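Local coordinates for protein toll (Drosophila melanogaster, PDB 4LXR), which acts as the cell-surface receptor for the cleaved cytokine spaetzle C-106, switching on Toll signalling in dorsal-ventral patterning of the embryo and in antifungal immunity, at residues Asn35-Arg39 / Ile50-Leu54; Leu67-Val72 / Leu95-Ser99. All coordinates share one frame. Numbering follows the deposited sequence.

Contact 1: residues Asn35-Arg39 / Ile50-Leu54; sequences NPTFR and IMCNL. With NAG (2-acetamido-2-deoxy-beta-D-glucopyranose), chain H.
Across two antiparallel strand ends Thr37 faces Asn53, Phe38 faces Cys52 and Arg39 faces Met51, with CA-CA distances of 4.7, 4.8 and 5.0 Å. Arg39 and Met51 form the hydrogen-bonded pair (Arg39 N to Met51 O and Met51 N to Arg39 O, both 2.9 Å); Phe38 and Cys52 are a non-hydrogen-bonded pair, beyond which Asn53 N donates to Thr37 O at 2.7 Å. Thr37 and Phe38 make a classic beta bulge against Cys29. Phe38 (chi1 -61°, chi2 -78°) and Cys52 (m), disulfide-bonded to Cys80, share one face. The ring turns its edge to the sulfur, Phe38 CE1 to Cys52 SG 3.6 Å; Phe38 CE1 also meets CD1 of Leu54 (m, p) at 3.8 Å, and Phe38 CD1 lies 4.1 Å from Ile50 CG2. The other face carries Arg39 (t, t, m at chi1-chi3) and Met51 (t, p, p), CB atoms 4.2 Å apart; the Met51 thioether bends away from 35-39. They pack against Lys15 and Ile13 of the spaetzle chain. Thr37 (m) sets CG2 3.7 Å from Leu54 CD1 and hydrogen-bonds through OG1 to Gln62. One water, within hydrogen-bonding distance of Pro36 O (3.1 Å) and Met51 O (2.9 Å), bridges the segments. Asn53 (chi1 t, chi2 -23°) bears an N-linked glycan, Asn53 ND2 to NAG C1 1.4 Å; a second water accepts from Asn53 ND2 (2.6 Å) and donates to Pro36 O (2.9 Å). This is the open end of a disulfide-anchored, glycosylated beta hairpin, characteristic of the N-terminal cap of a leucine-rich-repeat ectodomain.

Contact 2: residues Leu67-Val72 / Leu95-Ser99; sequences LRIGEV and LGIVS
A short parallel backbone pairing joins successive turns at the N-terminal end of the leucine-rich-repeat solenoid, separate from its long sheet. Gly70 pairs with Ile97 (CA-CA 5.0 Å) and Glu71 with Val98 (4.5 Å). The backbone hydrogen bonds run Ile69 N to Leu95 O 3.1 Å, ahead of the strands, Gly70 N to Gly96 O 2.9 Å, Val98 N to Gly70 O 2.9 Å, then a weak Val72 N to Val98 O at 3.4 Å. Gly96 (phi 69°, psi 30°) ends helix 88-94 in a Schellman motif; a CB there would clash with Arg68 CA. At Gly70 (93°, -162°) a CB would press on the carbonyl O of Ile69, and the chain turns a corner at Glu71. Ile69 (m, t) puts CD1 3.9 Å from Ile97 CG1, Val72 CG1 (chi1 p) meets Ile97 CG2 at 3.7 Å, and Leu67 CD1 meets Leu95 CD2 at 3.9 Å. Val48 of strand 47-52 packs on Ile69, Val72 and Ile97, Ile50 on Leu95, and Leu40 and Ile42 of strand 38-43 on Leu67.

Contact 2 follows contact 1 in sequence, and their centres lie about 19 Å apart. They meet directly through Ile50, whose CD1 packs 3.8 Å from Leu95 CD1, so the hairpin of contact 1 and the solenoid turns of contact 2 share one hydrophobic interior. Both strands of the hairpin run on from contact 1 to contact 2: strand 47-52 reaches it through Val48, and strand 38-43 through Leu40 and Ile42, the latter touching Ile69 as well as Leu67. Their outer surroundings differ. The ligand and the glycan lie at contact 1, whereas neither segment of contact 2 meets another protein chain in the complex.

Contact 1: residues Asn35-Arg39 / Ile50-Leu54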
loop_
_atom_site.group_PDB
_atom_site.type_symbol
_atom_site.label_atom_id
_atom_site.label_comp_id
_atom_site.label_asym_id
_atom_site.label_seq_id
_atom_site.Cartn_x
_atom_site.Cartn_y
_atom_site.Cartn_z
ATOM N N ASN A 35 -18.410 31.365 21.970
ATOM C CA ASN A 35 -17.248 31.004 22.771
ATOM C C ASN A 35 -17.629 30.825 24.234
ATOM O O ASN A 35 -17.322 31.682 25.066
ATOM C CB ASN A 35 -16.161 32.071 22.636
ATOM C CG ASN A 35 -15.579 32.136 21.237
ATOM O OD1 ASN A 35 -15.167 31.122 20.674
ATOM N ND2 ASN A 35 -15.549 33.333 20.665
ATOM N N PRO A 36 -18.296 29.701 24.550
ATOM C CA PRO A 36 -18.827 29.454 25.897
ATOM C C PRO A 36 -17.744 29.457 26.965
ATOM O O PRO A 36 -16.608 29.053 26.703
ATOM C CB PRO A 36 -19.456 28.056 25.781
ATOM C CG PRO A 36 -18.798 27.434 24.600
ATOM C CD PRO A 36 -18.513 28.552 23.649
ATOM N N THR A 37 -18.110 29.919 28.156
ATOM C CA THR A 37 -17.206 29.949 29.295
ATOM C C THR A 37 -16.862 28.517 29.679
ATOM O O THR A 37 -15.710 28.208 30.021
ATOM C CB THR A 37 -17.847 30.671 30.494
ATOM O OG1 THR A 37 -18.314 31.959 30.083
ATOM C CG2 THR A 37 -16.849 30.875 31.589
ATOM N N PHE A 38 -17.869 27.650 29.603
ATOM C CA PHE A 38 -17.716 26.244 29.938
ATOM C C PHE A 38 -18.327 25.356 28.880
ATOM O O PHE A 38 -19.397 25.639 28.346
ATOM C CB PHE A 38 -18.357 25.934 31.282
ATOM C CG PHE A 38 -17.754 26.700 32.414
ATOM C CD1 PHE A 38 -16.543 26.309 32.964
ATOM C CD2 PHE A 38 -18.375 27.824 32.915
ATOM C CE1 PHE A 38 -15.982 27.014 34.003
ATOM C CE2 PHE A 38 -17.813 28.536 33.955
ATOM C CZ PHE A 38 -16.616 28.130 34.497
ATOM N N ARG A 39 -17.626 24.276 28.581
ATOM C CA ARG A 39 -18.158 23.242 27.732
ATOM C C ARG A 39 -17.901 21.943 28.455
ATOM O O ARG A 39 -16.757 21.549 28.629
ATOM C CB ARG A 39 -17.464 23.244 26.369
ATOM C CG ARG A 39 -18.097 22.305 25.369
ATOM C CD ARG A 39 -17.337 22.295 24.049
ATOM N NE ARG A 39 -17.059 23.640 23.551
ATOM C CZ ARG A 39 -17.825 24.289 22.679
ATOM N NH1 ARG A 39 -18.923 23.722 22.204
ATOM N NH2 ARG A 39 -17.491 25.510 22.281
ATOM N N ILE A 50 -14.315 19.096 31.837
ATOM C CA ILE A 50 -14.676 20.500 31.888
ATOM C C ILE A 50 -13.679 21.285 31.047
ATOM O O ILE A 50 -12.498 21.347 31.376
ATOM C CB ILE A 50 -14.710 21.042 33.320
ATOM C CG1 ILE A 50 -15.585 20.152 34.196
ATOM C CG2 ILE A 50 -15.235 22.465 33.335
ATOM C CD1 ILE A 50 -15.261 20.256 35.663
ATOM N N MET A 51 -14.156 21.838 29.932
ATOM C CA MET A 51 -13.326 22.671 29.077
ATOM C C MET A 51 -13.692 24.108 29.385
ATOM O O MET A 51 -14.853 24.487 29.292
ATOM C CB MET A 51 -13.547 22.338 27.599
ATOM C CG MET A 51 -12.940 23.341 26.617
ATOM S SD MET A 51 -11.170 23.129 26.314
ATOM C CE MET A 51 -11.140 21.451 25.680
ATOM N N CYS A 52 -12.699 24.890 29.797
ATOM C CA CYS A 52 -12.931 26.242 30.283
ATOM C C CYS A 52 -12.438 27.261 29.278
ATOM O O CYS A 52 -11.465 27.021 28.561
ATOM C CB CYS A 52 -12.173 26.481 31.597
ATOM S SG CYS A 52 -12.791 25.618 33.079
ATOM N N ASN A 53 -13.100 28.409 29.249
ATOM C CA ASN A 53 -12.578 29.585 28.566
ATOM C C ASN A 53 -12.841 30.776 29.474
ATOM O O ASN A 53 -13.875 31.423 29.363
ATOM C CB ASN A 53 -13.242 29.790 27.203
ATOM C CG ASN A 53 -12.512 30.802 26.342
ATOM O OD1 ASN A 53 -11.785 31.651 26.859
ATOM N ND2 ASN A 53 -12.695 30.707 25.018
ATOM N N LEU A 54 -11.888 31.052 30.361
ATOM C CA LEU A 54 -12.084 31.981 31.466
ATOM C C LEU A 54 -11.223 33.226 31.302
ATOM O O LEU A 54 -10.148 33.169 30.703
ATOM C CB LEU A 54 -11.705 31.293 32.784
ATOM C CG LEU A 54 -12.730 30.461 33.554
ATOM C CD1 LEU A 54 -13.589 29.612 32.649
ATOM C CD2 LEU A 54 -12.023 29.591 34.579
HETATM C C1 NAG H . -12.277 31.884 24.284
HETATM C C2 NAG H . -11.816 31.563 22.859
HETATM C C3 NAG H . -11.346 32.838 22.156
HETATM C C4 NAG H . -12.390 33.942 22.254
HETATM C C5 NAG H . -12.860 34.130 23.692
HETATM C C6 NAG H . -14.032 35.076 23.793
HETATM C C7 NAG H . -10.957 29.273 22.593
HETATM C C8 NAG H . -9.740 28.398 22.635
HETATM N N2 NAG H . -10.755 30.567 22.861
HETATM O O3 NAG H . -11.084 32.557 20.784
HETATM O O4 NAG H . -11.812 35.167 21.818
HETATM O O5 NAG H . -13.296 32.877 24.241
HETATM O O6 NAG H . -13.996 35.815 25.006
HETATM O O7 NAG H . -12.070 28.827 22.338
HETATM O O HOH W 1 -15.070 26.441 27.100
HETATM O O HOH W 2 -14.825 29.282 24.411
#

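Contact 2: residues Leu67-Val72 / Leu95-Ser99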
loop_
_atom_site.group_PDB
_atom_site.type_symbol
_atom_site.label_atom_id
_atom_site.label_comp_id
_atom_site.label_asym_id
_atom_site.label_seq_id
_atom_site.Cartn_x
_atom_site.Cartn_y
_atom_site.Cartn_z
ATOM N N LEU A 67 -26.239 20.153 38.761
ATOM C CA LEU A 67 -25.974 19.136 37.747
ATOM C C LEU A 67 -26.202 17.718 38.267
ATOM O O LEU A 67 -26.738 16.865 37.552
ATOM C CB LEU A 67 -24.550 19.256 37.222
ATOM C CG LEU A 67 -24.362 19.781 35.804
ATOM C CD1 LEU A 67 -23.029 19.323 35.252
ATOM C CD2 LEU A 67 -25.489 19.321 34.916
ATOM N N ARG A 68 -25.795 17.481 39.512
ATOM C CA ARG A 68 -25.834 16.150 40.126
ATOM C C ARG A 68 -25.217 15.065 39.246
ATOM O O ARG A 68 -25.872 14.083 38.907
ATOM C CB ARG A 68 -27.259 15.768 40.545
ATOM C CG ARG A 68 -27.867 16.698 41.587
ATOM C CD ARG A 68 -29.177 16.143 42.157
ATOM N NE ARG A 68 -28.964 15.351 43.372
ATOM C CZ ARG A 68 -29.126 14.031 43.460
ATOM N NH1 ARG A 68 -28.902 13.410 44.614
ATOM N NH2 ARG A 68 -29.518 13.330 42.401
ATOM N N ILE A 69 -23.958 15.238 38.871
ATOM C CA ILE A 69 -23.311 14.258 38.000
ATOM C C ILE A 69 -23.256 12.853 38.629
ATOM O O ILE A 69 -23.531 11.866 37.959
ATOM C CB ILE A 69 -21.915 14.740 37.529
ATOM C CG1 ILE A 69 -22.064 15.997 36.662
ATOM C CG2 ILE A 69 -21.174 13.634 36.780
ATOM C CD1 ILE A 69 -20.772 16.511 36.092
ATOM N N GLY A 70 -22.931 12.765 39.915
ATOM C CA GLY A 70 -22.894 11.478 40.590
ATOM C C GLY A 70 -21.516 10.844 40.579
ATOM O O GLY A 70 -20.512 11.525 40.346
ATOM N N GLU A 71 -21.446 9.542 40.838
ATOM C CA GLU A 71 -20.156 8.863 40.813
ATOM C C GLU A 71 -19.530 8.854 39.418
ATOM O O GLU A 71 -20.178 8.534 38.426
ATOM C CB GLU A 71 -20.245 7.441 41.366
ATOM C CG GLU A 71 -18.863 6.788 41.515
ATOM C CD GLU A 71 -18.881 5.517 42.345
ATOM O OE1 GLU A 71 -19.947 5.183 42.905
ATOM O OE2 GLU A 71 -17.824 4.856 42.437
ATOM N N VAL A 72 -18.255 9.210 39.345
ATOM C CA VAL A 72 -17.581 9.234 38.060
ATOM C C VAL A 72 -16.092 8.915 38.253
ATOM O O VAL A 72 -15.496 9.313 39.250
ATOM C CB VAL A 72 -17.837 10.586 37.347
ATOM C CG1 VAL A 72 -16.953 11.706 37.926
ATOM C CG2 VAL A 72 -17.652 10.439 35.871
ATOM N N LEU A 95 -20.811 20.673 41.161
ATOM C CA LEU A 95 -21.315 19.901 40.042
ATOM C C LEU A 95 -21.887 18.566 40.509
ATOM O O LEU A 95 -22.410 17.790 39.709
ATOM C CB LEU A 95 -20.196 19.687 39.030
ATOM C CG LEU A 95 -19.735 20.989 38.380
ATOM C CD1 LEU A 95 -18.517 20.749 37.464
ATOM C CD2 LEU A 95 -20.915 21.596 37.619
ATOM N N GLY A 96 -21.797 18.306 41.810
ATOM C CA GLY A 96 -22.298 17.061 42.373
ATOM C C GLY A 96 -21.483 15.843 41.957
ATOM O O GLY A 96 -22.021 14.731 41.858
ATOM N N ILE A 97 -20.189 16.049 41.710
ATOM C CA ILE A 97 -19.308 14.947 41.303
ATOM C C ILE A 97 -18.906 14.146 42.538
ATOM O O ILE A 97 -18.509 14.721 43.546
ATOM C CB ILE A 97 -18.057 15.469 40.576
ATOM C CG1 ILE A 97 -18.444 15.965 39.178
ATOM C CG2 ILE A 97 -16.997 14.380 40.475
ATOM C CD1 ILE A 97 -17.371 16.765 38.488
ATOM N N VAL A 98 -19.046 12.826 42.481
ATOM C CA VAL A 98 -18.780 12.018 43.669
ATOM C C VAL A 98 -17.588 11.076 43.493
ATOM O O VAL A 98 -17.471 10.384 42.480
ATOM C CB VAL A 98 -20.038 11.226 44.123
ATOM C CG1 VAL A 98 -19.676 10.197 45.185
ATOM C CG2 VAL A 98 -21.107 12.184 44.653
ATOM N N SER A 99 -16.701 11.090 44.486
ATOM C CA SER A 99 -15.585 10.150 44.594
ATOM C C SER A 99 -14.877 9.818 43.283
ATOM O O SER A 99 -14.889 8.668 42.831
ATOM C CB SER A 99 -16.055 8.862 45.272
ATOM O OG SER A 99 -17.017 8.198 44.478
#